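Local atomic coordinates of DNA repair and recombination protein RadB (Thermococcus kodakarensis, PDB entry 2CVH), a protein that is thought to take part in DNA repair and homologous recombination, binding DNA and ATP with very weak ATPase activity but without promoting strand exchange. Residues A107-D112 / Q136-I141. Numbering follows the deposited sequence.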
loop_
_atom_site.group_PDB
_atom_site.type_symbol
_atom_site.label_atom_id
_atom_site.label_comp_id
_atom_site.label_asym_id
_atom_site.label_seq_id
_atom_site.Cartn_x
_atom_site.Cartn_y
_atom_site.Cartn_z
ATOM N N ALA A 107 -4.206 -0.739 13.318
ATOM C CA ALA A 107 -2.774 -1.005 13.197
ATOM C C ALA A 107 -2.246 -0.508 11.862
ATOM O O ALA A 107 -1.064 -0.182 11.755
ATOM C CB ALA A 107 -2.475 -2.486 13.336
ATOM N N LEU A 108 -3.148 -0.282 10.913
ATOM C CA LEU A 108 -2.752 0.099 9.567
ATOM C C LEU A 108 -3.865 0.736 8.764
ATOM O O LEU A 108 -5.041 0.450 8.980
ATOM C CB LEU A 108 -2.335 -1.194 8.826
ATOM C CG LEU A 108 -1.779 -1.219 7.395
ATOM C CD1 LEU A 108 -0.351 -0.665 7.443
ATOM C CD2 LEU A 108 -1.782 -2.659 6.838
ATOM N N VAL A 109 -3.472 1.571 7.803
ATOM C CA VAL A 109 -4.404 2.219 6.877
ATOM C C VAL A 109 -3.845 1.831 5.502
ATOM O O VAL A 109 -2.628 1.790 5.323
ATOM C CB VAL A 109 -4.405 3.799 7.002
ATOM C CG1 VAL A 109 -5.341 4.417 5.977
ATOM C CG2 VAL A 109 -4.821 4.236 8.411
ATOM N N VAL A 110 -4.721 1.533 4.552
ATOM C CA VAL A 110 -4.314 1.169 3.202
ATOM C C VAL A 110 -5.220 1.928 2.277
ATOM O O VAL A 110 -6.431 1.952 2.488
ATOM C CB VAL A 110 -4.496 -0.359 2.890
ATOM C CG1 VAL A 110 -4.084 -0.635 1.449
ATOM C CG2 VAL A 110 -3.693 -1.234 3.880
ATOM N N VAL A 111 -4.642 2.634 1.313
ATOM C CA VAL A 111 -5.457 3.351 0.342
ATOM C C VAL A 111 -5.121 2.691 -0.981
ATOM O O VAL A 111 -3.957 2.394 -1.246
ATOM C CB VAL A 111 -5.169 4.873 0.314
ATOM C CG1 VAL A 111 -6.136 5.556 -0.653
ATOM C CG2 VAL A 111 -5.335 5.469 1.720
ATOM N N ASP A 112 -6.133 2.411 -1.790
ATOM C CA ASP A 112 -5.913 1.726 -3.052
ATOM C C ASP A 112 -6.906 2.252 -4.063
ATOM O O ASP A 112 -7.998 1.716 -4.188
ATOM C CB ASP A 112 -6.119 0.218 -2.819
ATOM C CG ASP A 112 -5.806 -0.640 -4.040
ATOM O OD1 ASP A 112 -5.610 -0.116 -5.160
ATOM O OD2 ASP A 112 -5.760 -1.875 -3.858
ATOM N N GLN A 136 -1.633 14.705 2.621
ATOM C CA GLN A 136 -1.413 15.403 3.879
ATOM C C GLN A 136 -2.329 14.873 4.974
ATOM O O GLN A 136 -1.885 14.706 6.115
ATOM C CB GLN A 136 -1.574 16.917 3.719
ATOM C CG GLN A 136 -0.279 17.606 3.313
ATOM C CD GLN A 136 0.918 17.117 4.129
ATOM O OE1 GLN A 136 1.869 16.553 3.577
ATOM N NE2 GLN A 136 0.868 17.316 5.450
ATOM N N VAL A 137 -3.596 14.618 4.646
ATOM C CA VAL A 137 -4.515 14.071 5.640
ATOM C C VAL A 137 -4.005 12.693 6.079
ATOM O O VAL A 137 -3.946 12.396 7.274
ATOM C CB VAL A 137 -5.967 13.987 5.105
ATOM C CG1 VAL A 137 -6.901 13.341 6.150
ATOM C CG2 VAL A 137 -6.462 15.381 4.771
ATOM N N LEU A 138 -3.527 11.897 5.128
ATOM C CA LEU A 138 -3.007 10.569 5.456
ATOM C C LEU A 138 -1.762 10.659 6.342
ATOM O O LEU A 138 -1.616 9.876 7.292
ATOM C CB LEU A 138 -2.718 9.762 4.173
ATOM C CG LEU A 138 -3.993 9.361 3.416
ATOM C CD1 LEU A 138 -3.678 8.822 2.025
ATOM C CD2 LEU A 138 -4.808 8.350 4.247
ATOM N N LEU A 139 -0.862 11.600 6.047
ATOM C CA LEU A 139 0.344 11.763 6.875
ATOM C C LEU A 139 -0.075 12.191 8.289
ATOM O O LEU A 139 0.454 11.700 9.287
ATOM C CB LEU A 139 1.321 12.787 6.265
ATOM C CG LEU A 139 2.648 12.994 7.030
ATOM C CD1 LEU A 139 3.463 11.710 7.145
ATOM C CD2 LEU A 139 3.445 14.050 6.335
ATOM N N TRP A 140 -1.070 13.067 8.357
ATOM C CA TRP A 140 -1.637 13.551 9.618
ATOM C C TRP A 140 -2.176 12.337 10.399
ATOM O O TRP A 140 -1.866 12.148 11.584
ATOM C CB TRP A 140 -2.792 14.498 9.277
ATOM C CG TRP A 140 -3.208 15.488 10.319
ATOM C CD1 TRP A 140 -2.636 15.702 11.545
ATOM C CD2 TRP A 140 -4.291 16.421 10.207
ATOM N NE1 TRP A 140 -3.303 16.718 12.204
ATOM C CE2 TRP A 140 -4.319 17.178 11.404
ATOM C CE3 TRP A 140 -5.244 16.692 9.211
ATOM C CZ2 TRP A 140 -5.263 18.190 11.633
ATOM C CZ3 TRP A 140 -6.184 17.693 9.438
ATOM C CH2 TRP A 140 -6.184 18.433 10.641
ATOM N N ILE A 141 -2.978 11.508 9.730
ATOM C CA ILE A 141 -3.527 10.309 10.377
ATOM C C ILE A 141 -2.389 9.404 10.864
ATOM O O ILE A 141 -2.398 8.955 12.023
ATOM C CB ILE A 141 -4.482 9.484 9.427
ATOM C CG1 ILE A 141 -5.769 10.270 9.154
ATOM C CG2 ILE A 141 -4.821 8.118 10.034
ATOM C CD1 ILE A 141 -6.588 9.725 7.995
#
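Leu138 and Val111 meet tip to tip, and the leucine fork is a worked example of a helix side chain resting on the bumps of a strand. Both its methyls bear on one valine methyl: Val111 CG2 lies 3.8 Å from Leu138 CD1 and 3.9 Å from Leu138 CD2. The valine rotamer prepares this meeting, for with CG1 anti to the backbone N (chi1 -176°) the CG2 branch leans back toward Val109. Leu138 CD2 thus rests over the dip between the two valines, with Val109 CG1 on its other flank at 4.3 Å. The fit is reciprocal. One helical turn on from Leu138, Ile141 offers its branch methyl, and Val109 faces the hollow between the two helix residues, its CG2 at 4.2 Å from Ile141 CG2. The four buried aliphatic side chains touch through their methyls, with no hydrogen bond between the segments, burying a modest 141 Å² in total. The backbones stay well separated, the axes 10.6 Å apart at closest approach, and run nearly antiparallel at 166°, as expected where a helix returns over the parallel part of a mixed sheet. This is the first half of the beta-alpha-beta crossover from strand 106-112 through helix 128-145 to strand 149-153, in a RecA-like P-loop ATPase core. On the other face of the strand, Val110 packs against Ala37 of helix 33-44, which begins within the predicted ATP-binding segment. Strands 47-52 and 149-153 flank strand 106-112 in the sheet, while helix 90-101 lies beside the crossover helix, its Leu98 touching Ile141.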